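3-dehydroquinate dehydratase (Enterococcus faecalis, PDB 4PH6) catalyses the cis-dehydration of 3-dehydroquinate to 3-dehydroshikimate through an imine intermediate, the third step of the chorismate pathway to aromatic amino acids. Local coordinates at the interface of chains A and B. Residues are numbered along the deposited sequence; one frame, centred on the assembly and turned at random. Chains: chain A/B, 3-dehydroquinate dehydratase.

Contact 1: the interface of chains A and B. Residues chain A 213-214, 217, 240, 248, 252; chain B 218, 251-252.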
ATOM      1  N   MET A 213      -1.547  -4.621  -6.379  1.00 15.49           N
ATOM      2  CA  MET A 213      -0.107  -4.723  -6.140  1.00 23.44           C
ATOM      3  C   MET A 213       0.328  -4.328  -4.716  1.00 20.13           C
ATOM      4  O   MET A 213       1.214  -4.961  -4.133  1.00 14.81           O
ATOM      5  CB  MET A 213       0.653  -3.872  -7.160  1.00 24.30           C
ATOM      6  CG  MET A 213       2.167  -3.977  -7.054  1.00 26.08           C
ATOM      7  SD  MET A 213       3.003  -3.234  -8.470  1.00 65.16           S
ATOM      8  CE  MET A 213       2.524  -4.364  -9.757  1.00 17.79           C
ATOM      9  N   ILE A 214      -0.297  -3.290  -4.170  1.00 15.32           N
ATOM     10  CA  ILE A 214      -0.078  -2.904  -2.778  1.00 24.15           C
ATOM     11  C   ILE A 214      -0.253  -4.048  -1.773  1.00 13.88           C
ATOM     12  O   ILE A 214       0.350  -4.028  -0.710  1.00 14.32           O
ATOM     13  CB  ILE A 214      -1.032  -1.788  -2.347  1.00 27.18           C
ATOM     14  CG1 ILE A 214      -2.471  -2.195  -2.667  1.00 22.96           C
ATOM     15  CG2 ILE A 214      -0.657  -0.506  -3.030  1.00 35.37           C
ATOM     16  CD1 ILE A 214      -3.516  -1.370  -1.980  1.00 32.23           C
ATOM     17  N   VAL A 217       3.021  -5.883  -0.663  1.00  7.35           N
ATOM     18  CA  VAL A 217       4.058  -5.283   0.165  1.00 10.71           C
ATOM     19  C   VAL A 217       3.581  -4.877   1.563  1.00 13.56           C
ATOM     20  O   VAL A 217       4.382  -4.430   2.399  1.00  7.43           O
ATOM     21  CB  VAL A 217       4.667  -4.049  -0.535  1.00 15.75           C
ATOM     22  CG1 VAL A 217       5.145  -4.426  -1.942  1.00 11.87           C
ATOM     23  CG2 VAL A 217       3.660  -2.893  -0.579  1.00 16.42           C
ATOM     24  N   LEU A 240       5.974  -7.736  -9.052  1.00 18.86           N
ATOM     25  CA  LEU A 240       7.173  -7.129  -8.485  1.00 19.36           C
ATOM     26  C   LEU A 240       8.332  -8.117  -8.324  1.00 20.41           C
ATOM     27  O   LEU A 240       8.177  -9.202  -7.756  1.00 20.16           O
ATOM     28  CB  LEU A 240       6.852  -6.474  -7.134  1.00 21.48           C
ATOM     29  CG  LEU A 240       5.989  -5.204  -7.212  1.00 24.47           C
ATOM     30  CD1 LEU A 240       5.877  -4.532  -5.846  1.00 26.39           C
ATOM     31  CD2 LEU A 240       6.526  -4.225  -8.255  1.00 19.65           C
ATOM     32  N   TYR A 248      11.025  -2.841  -0.755  1.00 19.48           N
ATOM     33  CA  TYR A 248       9.730  -2.249  -0.463  1.00 23.00           C
ATOM     34  C   TYR A 248       9.199  -2.715   0.882  1.00 18.08           C
ATOM     35  O   TYR A 248       8.600  -1.931   1.608  1.00 29.85           O
ATOM     36  CB  TYR A 248       8.731  -2.557  -1.574  1.00 24.55           C
ATOM     37  CG  TYR A 248       8.811  -1.564  -2.719  1.00 19.54           C
ATOM     38  CD1 TYR A 248       7.660  -1.010  -3.264  1.00 19.38           C
ATOM     39  CD2 TYR A 248      10.038  -1.162  -3.237  1.00 20.46           C
ATOM     40  CE1 TYR A 248       7.726  -0.100  -4.303  1.00 24.10           C
ATOM     41  CE2 TYR A 248      10.112  -0.251  -4.279  1.00 29.69           C
ATOM     42  CZ  TYR A 248       8.951   0.279  -4.811  1.00 23.90           C
ATOM     43  OH  TYR A 248       9.008   1.188  -5.847  1.00 21.78           O
ATOM     44  N   PHE A 252       8.139  -0.225   4.149  1.00 19.54           N
ATOM     45  CA  PHE A 252       6.861  -0.221   4.847  1.00 22.62           C
ATOM     46  C   PHE A 252       6.893  -1.073   6.113  1.00 23.86           C
ATOM     47  O   PHE A 252       5.848  -1.413   6.657  1.00 20.46           O
ATOM     48  CB  PHE A 252       5.740  -0.683   3.919  1.00 20.30           C
ATOM     49  CG  PHE A 252       5.487   0.255   2.770  1.00 22.18           C
ATOM     50  CD1 PHE A 252       5.072   1.558   3.003  1.00 21.94           C
ATOM     51  CD2 PHE A 252       5.655  -0.163   1.457  1.00 23.71           C
ATOM     52  CE1 PHE A 252       4.839   2.432   1.952  1.00 22.89           C
ATOM     53  CE2 PHE A 252       5.421   0.716   0.394  1.00 21.71           C
ATOM     54  CZ  PHE A 252       5.011   2.009   0.645  1.00 21.73           C
TER
ATOM     55  N   THR B 218      -0.579   5.348  -2.431  1.00 10.33           N
ATOM     56  CA  THR B 218      -1.736   4.702  -3.043  1.00  8.77           C
ATOM     57  C   THR B 218      -2.790   5.682  -3.548  1.00 14.37           C
ATOM     58  O   THR B 218      -3.943   5.294  -3.782  1.00 17.68           O
ATOM     59  CB  THR B 218      -2.402   3.730  -2.050  1.00  9.32           C
ATOM     60  OG1 THR B 218      -2.694   4.411  -0.819  1.00  9.05           O
ATOM     61  CG2 THR B 218      -1.470   2.612  -1.751  1.00 10.15           C
ATOM     62  N   THR B 251       5.833   2.738  -9.486  1.00 16.37           N
ATOM     63  CA  THR B 251       5.682   1.295  -9.296  1.00 16.78           C
ATOM     64  C   THR B 251       4.215   0.871  -9.130  1.00 20.35           C
ATOM     65  O   THR B 251       3.780  -0.113  -9.728  1.00 24.16           O
ATOM     66  CB  THR B 251       6.496   0.800  -8.082  1.00 16.32           C
ATOM     67  OG1 THR B 251       7.894   0.875  -8.380  1.00 16.39           O
ATOM     68  CG2 THR B 251       6.147  -0.641  -7.746  1.00 24.44           C
ATOM     69  N   PHE B 252       3.442   1.615  -8.345  1.00 18.97           N
ATOM     70  CA  PHE B 252       2.045   1.246  -8.104  1.00 18.47           C
ATOM     71  C   PHE B 252       1.076   1.995  -9.009  1.00 17.05           C
ATOM     72  O   PHE B 252      -0.119   2.076  -8.715  1.00 18.81           O
ATOM     73  CB  PHE B 252       1.658   1.494  -6.640  1.00 21.44           C
ATOM     74  CG  PHE B 252       2.447   0.677  -5.658  1.00 22.05           C
ATOM     75  CD1 PHE B 252       2.317  -0.700  -5.619  1.00 21.97           C
ATOM     76  CD2 PHE B 252       3.310   1.286  -4.761  1.00 18.89           C
ATOM     77  CE1 PHE B 252       3.042  -1.451  -4.717  1.00 18.81           C
ATOM     78  CE2 PHE B 252       4.031   0.530  -3.850  1.00 17.28           C
ATOM     79  CZ  PHE B 252       3.898  -0.830  -3.836  1.00 16.91           C
TER
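The last turn of helix 242-251 of chain B and the loop residue after it run up against the 3-10 helix 213-216, the loop residues A:Val217 and A:Leu240 and helix 242-251 of chain A, with the loop residue B:Thr218 meeting the same 3-10 helix. B:Phe252 is the wedge. Its chi1 of -62°, CG anti to the carbonyl carbon, points the ring into chain A, between A:Met213 and A:Tyr248. On one side, CE1 of the ring meets the methylene CG of A:Met213 at 3.6 Å, and A:Met213 CB sits at the ring's edge. On the other, B:Phe252 CE2 comes to the edge of the A:Tyr248 ring, in its plane, 3.8 Å from A:Tyr248 CE1. The methyl CG2 of A:Ile214 lies over one face toward the rim, 3.9 Å from B:Phe252 CD1. B:Thr251 CG2, from the phenylalanine's own chain, stands over the centre of the opposite face. A:Val217 CG2 caps the far end, 3.9 Å from B:Phe252 CZ. Beside the wedge, the phenol OH of A:Tyr248 and the hydroxyl OG1 of B:Thr251 share a hydrogen bond of 2.8 Å, its direction unsettled. The methyl CG2 of B:Thr251 lies between the A:Tyr248 ring and A:Leu240, 3.6 Å from A:Leu240 CD2. At the opposite margin A:Ile214 CG2 packs snugly on B:Thr218 CG2, 3.5 Å away. This largely apolar patch helps hold the two barrels together as the homodimer.

Contact 2: the interface of chains A and B. Residues chain A 181-182, 184-185, 211; chain B 192, 221-222.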
ATOM      1  N   ALA A 181     -10.874  -0.544  -7.221  1.00 19.74           N
ATOM      2  CA  ALA A 181     -10.091  -0.292  -5.997  1.00 16.05           C
ATOM      3  C   ALA A 181     -10.784  -0.816  -4.737  1.00 14.38           C
ATOM      4  O   ALA A 181     -10.115  -1.198  -3.774  1.00 11.65           O
ATOM      5  CB  ALA A 181      -9.789   1.189  -5.843  1.00 13.58           C
ATOM      6  N   THR A 182     -12.116  -0.815  -4.746  1.00 12.62           N
ATOM      7  CA  THR A 182     -12.909  -1.382  -3.655  1.00 12.54           C
ATOM      8  C   THR A 182     -12.563  -2.854  -3.375  1.00 11.62           C
ATOM      9  O   THR A 182     -12.416  -3.250  -2.226  1.00 17.11           O
ATOM     10  CB  THR A 182     -14.417  -1.283  -3.957  1.00 13.30           C
ATOM     11  OG1 THR A 182     -14.777   0.085  -4.115  1.00 18.73           O
ATOM     12  CG2 THR A 182     -15.254  -1.889  -2.832  1.00 13.39           C
ATOM     13  N   VAL A 184      -9.838  -4.317  -3.810  1.00 11.93           N
ATOM     14  CA  VAL A 184      -8.529  -4.421  -3.180  1.00 18.91           C
ATOM     15  C   VAL A 184      -8.677  -4.166  -1.683  1.00  9.67           C
ATOM     16  O   VAL A 184      -8.069  -4.846  -0.867  1.00  9.25           O
ATOM     17  CB  VAL A 184      -7.514  -3.438  -3.786  1.00 18.22           C
ATOM     18  CG1 VAL A 184      -6.125  -3.661  -3.157  1.00 14.64           C
ATOM     19  CG2 VAL A 184      -7.459  -3.616  -5.298  1.00 13.75           C
ATOM     20  N   LEU A 185      -9.509  -3.198  -1.330  1.00 10.93           N
ATOM     21  CA  LEU A 185      -9.804  -2.939   0.064  1.00 16.01           C
ATOM     22  C   LEU A 185     -10.493  -4.151   0.694  1.00 16.49           C
ATOM     23  O   LEU A 185     -10.196  -4.520   1.827  1.00 14.77           O
ATOM     24  CB  LEU A 185     -10.670  -1.689   0.198  1.00 11.69           C
ATOM     25  CG  LEU A 185      -9.892  -0.376   0.077  1.00 16.22           C
ATOM     26  CD1 LEU A 185     -10.851   0.827   0.017  1.00 17.03           C
ATOM     27  CD2 LEU A 185      -8.925  -0.233   1.239  1.00 14.25           C
ATOM     28  N   LEU A 211      -3.878  -3.541 -10.013  1.00 13.92           N
ATOM     29  CA  LEU A 211      -4.715  -2.934  -8.973  1.00 17.33           C
ATOM     30  C   LEU A 211      -4.396  -3.421  -7.563  1.00 17.81           C
ATOM     31  O   LEU A 211      -4.444  -2.648  -6.610  1.00 22.76           O
ATOM     32  CB  LEU A 211      -6.192  -3.203  -9.249  1.00 13.95           C
ATOM     33  CG  LEU A 211      -6.850  -2.495 -10.425  1.00 17.95           C
ATOM     34  CD1 LEU A 211      -8.144  -3.216 -10.778  1.00 14.57           C
ATOM     35  CD2 LEU A 211      -7.101  -1.033 -10.114  1.00 13.70           C
TER
ATOM     36  N   ASN B 192     -11.676   6.199  -0.699  1.00  8.34           N
ATOM     37  CA  ASN B 192     -12.286   5.555  -1.859  1.00 18.67           C
ATOM     38  C   ASN B 192     -13.758   5.923  -1.994  1.00 15.58           C
ATOM     39  O   ASN B 192     -14.222   6.227  -3.085  1.00 13.34           O
ATOM     40  CB  ASN B 192     -12.133   4.026  -1.786  1.00 15.89           C
ATOM     41  CG  ASN B 192     -12.607   3.326  -3.063  1.00 14.20           C
ATOM     42  OD1 ASN B 192     -13.420   2.406  -3.018  1.00 15.97           O
ATOM     43  ND2 ASN B 192     -12.108   3.772  -4.204  1.00 10.14           N
ATOM     44  N   LEU B 221      -4.722   4.820  -6.805  1.00  9.20           N
ATOM     45  CA  LEU B 221      -5.664   3.722  -6.671  1.00  9.78           C
ATOM     46  C   LEU B 221      -6.951   4.162  -5.953  1.00 10.04           C
ATOM     47  O   LEU B 221      -8.049   3.882  -6.438  1.00 12.55           O
ATOM     48  CB  LEU B 221      -5.003   2.544  -5.945  1.00 10.43           C
ATOM     49  CG  LEU B 221      -5.818   1.276  -5.669  1.00 16.43           C
ATOM     50  CD1 LEU B 221      -6.295   0.577  -6.943  1.00 11.87           C
ATOM     51  CD2 LEU B 221      -5.011   0.326  -4.824  1.00 20.03           C
ATOM     52  N   PHE B 222      -6.829   4.882  -4.834  1.00  9.87           N
ATOM     53  CA  PHE B 222      -7.997   5.180  -3.996  1.00 10.94           C
ATOM     54  C   PHE B 222      -8.594   6.584  -4.159  1.00 13.12           C
ATOM     55  O   PHE B 222      -9.689   6.852  -3.641  1.00  8.01           O
ATOM     56  CB  PHE B 222      -7.653   4.964  -2.520  1.00  8.82           C
ATOM     57  CG  PHE B 222      -7.262   3.548  -2.186  1.00  9.57           C
ATOM     58  CD1 PHE B 222      -6.146   3.298  -1.414  1.00  9.77           C
ATOM     59  CD2 PHE B 222      -8.017   2.473  -2.632  1.00 12.76           C
ATOM     60  CE1 PHE B 222      -5.780   1.988  -1.094  1.00 27.92           C
ATOM     61  CE2 PHE B 222      -7.658   1.159  -2.319  1.00 10.95           C
ATOM     62  CZ  PHE B 222      -6.538   0.916  -1.553  1.00 11.13           C
TER
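Helix 181-197 of chain A, one of the outer helices of the (beta/alpha)8 barrel, presents its first turns to the dimer partner. They meet helix 219-222 of chain B, through B:Leu221 and B:Phe222, and B:Asn192 of helix 181-198; the loop residue A:Leu211 flanks B:Leu221. A:Ala181, the first residue of its helix, points its methyl CB at the backbone carbonyl O of B:Leu221, 3.3 Å off. The same methyl touches B:Leu221 CD1, which also reaches A:Leu211 CD2 at 3.6 Å, the two leucines crossing at about a right angle. One turn along, A:Leu185 comes over the rim of one face of the B:Phe222 ring, its branch carbon CG 3.6 Å from B:Phe222 CE2 and its CD2 above the edge near CZ. B:Leu221 CD2 lies on the opposite face, near the rim, and the backbone O of A:Ala181 is at the ring's edge, in its plane. B:Asn192 slides past A:Leu185 in the opposite direction, its CB 3.9 Å from A:Leu185 CD1. With CG anti to the backbone N (chi1 -173°), the asparagine carries its amide on toward the start of the chain A helix. There, as the amide is modelled, the hydroxyl OG1 of A:Thr182 donates to the carbonyl OD1 of B:Asn192 at 2.9 Å, arriving in the carbonyl plane with a C=O...O angle of 153°.

Contact 3: the interface of chains A and B. Residues chain A 188-189, 192, 221-222; chain B 181-182, 185.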
ATOM      1  N   LEU A 188      -7.790  -6.603   1.438  1.00  9.73           N
ATOM      2  CA  LEU A 188      -6.961  -6.132   2.551  1.00  8.97           C
ATOM      3  C   LEU A 188      -7.698  -6.231   3.894  1.00  9.43           C
ATOM      4  O   LEU A 188      -7.126  -6.684   4.877  1.00  9.42           O
ATOM      5  CB  LEU A 188      -6.488  -4.696   2.304  1.00  9.40           C
ATOM      6  CG  LEU A 188      -5.500  -4.526   1.149  1.00 13.43           C
ATOM      7  CD1 LEU A 188      -5.199  -3.067   0.869  1.00  9.76           C
ATOM      8  CD2 LEU A 188      -4.222  -5.279   1.462  1.00 13.81           C
ATOM      9  N   SER A 189      -8.964  -5.826   3.925  1.00  9.97           N
ATOM     10  CA  SER A 189      -9.796  -5.927   5.135  1.00 12.83           C
ATOM     11  C   SER A 189     -10.063  -7.364   5.585  1.00 13.23           C
ATOM     12  O   SER A 189     -10.039  -7.670   6.774  1.00 10.78           O
ATOM     13  CB  SER A 189     -11.141  -5.241   4.918  1.00 11.37           C
ATOM     14  OG  SER A 189     -10.981  -3.845   4.859  1.00 18.19           O
ATOM     15  N   ASN A 192      -7.048  -8.470   7.260  1.00  9.73           N
ATOM     16  CA  ASN A 192      -6.925  -7.912   8.611  1.00 18.59           C
ATOM     17  C   ASN A 192      -7.880  -8.575   9.621  1.00 18.37           C
ATOM     18  O   ASN A 192      -7.456  -8.973  10.694  1.00 11.58           O
ATOM     19  CB  ASN A 192      -7.157  -6.392   8.607  1.00 11.16           C
ATOM     20  CG  ASN A 192      -6.887  -5.755   9.980  1.00 21.15           C
ATOM     21  OD1 ASN A 192      -5.755  -5.774  10.480  1.00 16.46           O
ATOM     22  ND2 ASN A 192      -7.924  -5.187  10.587  1.00 17.40           N
ATOM     23  N   LEU A 221       1.718  -5.236   7.789  1.00  8.86           N
ATOM     24  CA  LEU A 221       0.684  -4.400   8.372  1.00 12.30           C
ATOM     25  C   LEU A 221      -0.624  -5.150   8.602  1.00 10.66           C
ATOM     26  O   LEU A 221      -1.241  -5.016   9.664  1.00 10.59           O
ATOM     27  CB  LEU A 221       0.428  -3.188   7.478  1.00 14.68           C
ATOM     28  CG  LEU A 221      -0.656  -2.220   7.939  1.00 13.80           C
ATOM     29  CD1 LEU A 221      -0.362  -1.732   9.350  1.00 13.78           C
ATOM     30  CD2 LEU A 221      -0.735  -1.051   6.970  1.00 12.76           C
ATOM     31  N   PHE A 222      -1.049  -5.935   7.616  1.00  8.12           N
ATOM     32  CA  PHE A 222      -2.387  -6.512   7.643  1.00  7.77           C
ATOM     33  C   PHE A 222      -2.391  -8.002   8.001  1.00 11.69           C
ATOM     34  O   PHE A 222      -3.445  -8.573   8.248  1.00  7.31           O
ATOM     35  CB  PHE A 222      -3.092  -6.294   6.300  1.00 13.54           C
ATOM     36  CG  PHE A 222      -3.271  -4.849   5.937  1.00  7.56           C
ATOM     37  CD1 PHE A 222      -2.734  -4.345   4.771  1.00 19.05           C
ATOM     38  CD2 PHE A 222      -3.974  -3.993   6.763  1.00 12.85           C
ATOM     39  CE1 PHE A 222      -2.902  -2.996   4.425  1.00 17.98           C
ATOM     40  CE2 PHE A 222      -4.141  -2.657   6.431  1.00 13.67           C
ATOM     41  CZ  PHE A 222      -3.604  -2.156   5.261  1.00 12.00           C
TER
ATOM     42  N   ALA B 181      -3.824  -1.241  12.344  1.00 14.71           N
ATOM     43  CA  ALA B 181      -3.962  -1.462  10.897  1.00 15.36           C
ATOM     44  C   ALA B 181      -5.384  -1.195  10.429  1.00 13.99           C
ATOM     45  O   ALA B 181      -5.611  -0.739   9.301  1.00 13.10           O
ATOM     46  CB  ALA B 181      -3.541  -2.878  10.521  1.00 14.87           C
ATOM     47  N   THR B 182      -6.338  -1.480  11.307  1.00 15.10           N
ATOM     48  CA  THR B 182      -7.740  -1.204  11.030  1.00 15.28           C
ATOM     49  C   THR B 182      -7.967   0.281  10.728  1.00 16.58           C
ATOM     50  O   THR B 182      -8.748   0.635   9.853  1.00 13.58           O
ATOM     51  CB  THR B 182      -8.617  -1.636  12.209  1.00 16.82           C
ATOM     52  OG1 THR B 182      -8.400  -3.021  12.457  1.00 23.16           O
ATOM     53  CG2 THR B 182     -10.084  -1.437  11.898  1.00 17.17           C
ATOM     54  N   LEU B 185      -6.943   1.209   7.064  1.00 16.49           N
ATOM     55  CA  LEU B 185      -8.007   0.771   6.168  1.00 17.85           C
ATOM     56  C   LEU B 185      -9.200   1.724   6.186  1.00 17.97           C
ATOM     57  O   LEU B 185      -9.755   2.058   5.147  1.00 10.93           O
ATOM     58  CB  LEU B 185      -8.470  -0.633   6.552  1.00 12.86           C
ATOM     59  CG  LEU B 185      -7.518  -1.746   6.135  1.00 15.35           C
ATOM     60  CD1 LEU B 185      -7.867  -3.058   6.842  1.00 14.77           C
ATOM     61  CD2 LEU B 185      -7.575  -1.898   4.625  1.00 12.89           C
TER
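B:Leu185 and A:Phe222 cross at a slant, the leucine bringing its branch point to the ring's rim: CG lies 3.5 Å from A:Phe222 CE2. Its chi1 of -76° puts CG anti to the carbonyl carbon, and from there the two methyls fork onto helix 181-197 of chain A. CD2 rests on A:Leu188 CB at 3.8 Å; CD1 lies against A:Asn192 CB and near the hydroxyl OG of A:Ser189. The leucine is thus wedged between the aromatic ring and the flank of the opposing helix, and it buries 76 Å² against chain A. The A:Phe222 ring has A:Leu221 CG of its own chain over the centre of one face, which should help set its tilt, and the backbone O of B:Ala181 lies at its edge, in plane. B:Ala181, at the start of its helix, directs its methyl CB into the angle formed by A:Leu221 and A:Phe222, 3.6 Å from A:Leu221 CD1 and 3.3 Å from the A:Leu221 carbonyl O. A:Asn192 extends over this helix start and crosses B:Thr182 at about a right angle. As modelled, its amide turns OD1 toward B:Ala181 CB, 3.6 Å away, and ND2 toward the threonine. The bond from A:Asn192 ND2 to the hydroxyl OG1 of B:Thr182 is 2.9 Å long but bent, 138° at the hydrogen, with OG1 tilted 19° out of the amide plane.

Contacts 2 and 3 are twins across the dimer two-fold, about 13 Å apart between C-alpha centres: A:Ala181, A:Thr182 and A:Leu185 face B:Asn192, B:Leu221 and B:Phe222 in contact 2, with the chains exchanged in contact 3. The modelled amide differs, oxygen facing threonine in contact 2 and nitrogen in contact 3, a flip that 2.20 Å data may not distinguish. Contact 1, about 13 and 15 Å away, adds the C-terminal helix, so helices 181-197, 219-222 and 242-251, with 3-10 helix 213-216, all contribute to the homodimer interface. All three centres lie 16 to 20 Å from A:His146 and A:Lys173, suggesting a structural role.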